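Local coordinates for metal cation efflux system protein CzcD (Cupriavidus metallidurans, PDB 6VD9) that binds and transports zinc, gives low-level metal resistance probably by efflux to the periplasm, and mediates cobalt, zinc and cadmium resistance through regulation of the Czc system, at residues K19-L24 / L36-V41. Sequence-based numbering, arbitrary orientation.
Sequences KSFHDL and LTVHVV. With NI (nickel (II) ion), chain E.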
loop_
_atom_site.group_PDB
_atom_site.type_symbol
_atom_site.label_atom_id
_atom_site.label_comp_id
_atom_site.label_asym_id
_atom_site.label_seq_id
_atom_site.Cartn_x
_atom_site.Cartn_y
_atom_site.Cartn_z
ATOM N N LYS A 19 10.146 8.106 -7.836
ATOM C CA LYS A 19 10.406 8.249 -9.284
ATOM C C LYS A 19 9.090 8.663 -9.985
ATOM O O LYS A 19 9.095 9.590 -10.823
ATOM C CB LYS A 19 11.115 6.963 -9.760
ATOM C CG LYS A 19 11.431 6.879 -11.247
ATOM C CD LYS A 19 11.763 5.450 -11.773
ATOM C CE LYS A 19 12.173 5.424 -13.229
ATOM N NZ LYS A 19 12.468 4.052 -13.736
ATOM N N SER A 20 7.957 8.008 -9.673
ATOM C CA SER A 20 6.659 8.282 -10.322
ATOM C C SER A 20 5.548 7.672 -9.462
ATOM O O SER A 20 5.857 6.912 -8.549
ATOM C CB SER A 20 6.634 7.751 -11.731
ATOM O OG SER A 20 6.701 6.330 -11.758
ATOM N N PHE A 21 4.308 7.908 -9.795
ATOM C CA PHE A 21 3.187 7.236 -9.104
ATOM C C PHE A 21 2.054 7.036 -10.083
ATOM O O PHE A 21 1.995 7.729 -11.099
ATOM C CB PHE A 21 2.788 8.065 -7.885
ATOM C CG PHE A 21 2.013 9.307 -8.233
ATOM C CD1 PHE A 21 0.653 9.279 -8.234
ATOM C CD2 PHE A 21 2.652 10.528 -8.428
ATOM C CE1 PHE A 21 -0.062 10.408 -8.612
ATOM C CE2 PHE A 21 1.928 11.666 -8.740
ATOM C CZ PHE A 21 0.581 11.604 -8.800
ATOM N N HIS A 22 1.125 6.162 -9.761
ATOM C CA HIS A 22 -0.107 6.011 -10.572
ATOM C C HIS A 22 -1.182 5.518 -9.628
ATOM O O HIS A 22 -0.840 5.153 -8.462
ATOM C CB HIS A 22 0.143 5.067 -11.750
ATOM C CG HIS A 22 0.692 3.746 -11.354
ATOM N ND1 HIS A 22 2.075 3.518 -11.193
ATOM C CD2 HIS A 22 0.087 2.567 -11.120
ATOM C CE1 HIS A 22 2.255 2.259 -10.851
ATOM N NE2 HIS A 22 1.076 1.661 -10.806
ATOM N N ASP A 23 -2.404 5.440 -10.138
ATOM C CA ASP A 23 -3.579 4.875 -9.411
ATOM C C ASP A 23 -3.713 5.574 -8.039
ATOM O O ASP A 23 -3.955 4.865 -7.027
ATOM C CB ASP A 23 -3.463 3.355 -9.228
ATOM C CG ASP A 23 -3.345 2.511 -10.499
ATOM O OD1 ASP A 23 -3.323 3.075 -11.566
ATOM O OD2 ASP A 23 -3.222 1.276 -10.378
ATOM N N LEU A 24 -3.549 6.899 -7.990
ATOM C CA LEU A 24 -3.823 7.701 -6.778
ATOM C C LEU A 24 -5.335 7.796 -6.654
ATOM O O LEU A 24 -5.983 8.271 -7.635
ATOM C CB LEU A 24 -3.185 9.093 -6.877
ATOM C CG LEU A 24 -3.498 10.069 -5.760
ATOM C CD1 LEU A 24 -2.983 9.540 -4.394
ATOM C CD2 LEU A 24 -2.829 11.402 -6.043
ATOM N N LEU A 36 -6.732 7.362 1.287
ATOM C CA LEU A 36 -5.856 7.530 0.099
ATOM C C LEU A 36 -5.252 6.175 -0.221
ATOM O O LEU A 36 -4.778 5.516 0.710
ATOM C CB LEU A 36 -4.757 8.544 0.399
ATOM C CG LEU A 36 -3.743 8.800 -0.722
ATOM C CD1 LEU A 36 -3.166 10.203 -0.650
ATOM C CD2 LEU A 36 -2.609 7.795 -0.672
ATOM N N THR A 37 -5.219 5.811 -1.500
ATOM C CA THR A 37 -4.356 4.686 -1.933
ATOM C C THR A 37 -3.519 5.230 -3.077
ATOM O O THR A 37 -4.029 6.084 -3.834
ATOM C CB THR A 37 -5.138 3.424 -2.311
ATOM O OG1 THR A 37 -5.951 3.751 -3.427
ATOM C CG2 THR A 37 -6.041 2.937 -1.192
ATOM N N VAL A 38 -2.327 4.679 -3.230
ATOM C CA VAL A 38 -1.452 5.090 -4.346
ATOM C C VAL A 38 -0.424 3.998 -4.596
ATOM O O VAL A 38 -0.079 3.267 -3.664
ATOM C CB VAL A 38 -0.838 6.482 -4.112
ATOM C CG1 VAL A 38 0.154 6.517 -2.959
ATOM C CG2 VAL A 38 -0.239 7.041 -5.393
ATOM N N HIS A 39 -0.040 3.845 -5.863
ATOM C CA HIS A 39 1.096 2.989 -6.287
ATOM C C HIS A 39 2.320 3.860 -6.612
ATOM O O HIS A 39 2.256 4.672 -7.541
ATOM C CB HIS A 39 0.706 2.058 -7.426
ATOM C CG HIS A 39 -0.342 1.067 -7.053
ATOM N ND1 HIS A 39 -0.284 -0.243 -7.473
ATOM C CD2 HIS A 39 -1.501 1.185 -6.364
ATOM C CE1 HIS A 39 -1.353 -0.886 -7.039
ATOM N NE2 HIS A 39 -2.100 -0.045 -6.351
ATOM N N VAL A 40 3.412 3.672 -5.890
ATOM C CA VAL A 40 4.629 4.518 -6.052
ATOM C C VAL A 40 5.730 3.685 -6.700
ATOM O O VAL A 40 6.014 2.541 -6.227
ATOM C CB VAL A 40 5.083 5.118 -4.717
ATOM C CG1 VAL A 40 6.441 5.772 -4.830
ATOM C CG2 VAL A 40 4.033 6.095 -4.196
ATOM N N VAL A 41 6.367 4.237 -7.731
ATOM C CA VAL A 41 7.597 3.608 -8.282
ATOM C C VAL A 41 8.757 4.295 -7.563
ATOM O O VAL A 41 8.903 5.522 -7.706
ATOM C CB VAL A 41 7.655 3.737 -9.808
ATOM C CG1 VAL A 41 8.955 3.151 -10.352
ATOM C CG2 VAL A 41 6.431 3.099 -10.465
HETATM NI NI NI E . 0.767 -0.454 -9.898
HETATM O O HOH W 1 -4.623 2.951 -5.591
HETATM O O HOH W 2 -1.496 -0.526 -10.946
HETATM O O HOH W 3 0.707 -2.319 -9.572
HETATM O O HOH W 4 1.822 -1.142 -11.771
#
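His22 CG sits between the backbone N and the carbonyl carbon (chi1 54°) and His39 CG beside its backbone N (chi1 -64°); the two residues, a hydrogen-bonded pair, put their side chains on one face of an antiparallel hairpin, ring planes 44° apart. His39 CB lies over a face of the His22 ring, 3.7 Å from its centroid, a CH-pi contact. His22 NE2 binds the nickel ion at 2.3 Å. His39 ND1 lies a long 2.7 Å from the nickel, which sits off the ring plane, and hydrogen-bonds to Glu74, itself a nickel ligand; three waters also bind the metal. Asp23 OD2 accepts a 2.6 Å bond from one of these waters, a second-shell link to the nickel. Two backbone bonds join His22 and His39, each N to the other's O. Farther along, Lys19 N (2.9 Å) and, weakly, Ser20 N both donate to Val41 O, forming a classic beta bulge. On the reverse side, Phe21 CD1 meets Val38 CG2 at 3.7 Å, and Leu24 CD1 reaches Val38 CB and Leu36 CD1. His39 NE2 bonds Thr70 OG1 of the second subunit, tying the metal site to the dimer interface. Helix 5-13 packs on Phe21 and Leu24, while strand 68-74 flanks strand 34-42 in this C-terminal dimerisation domain.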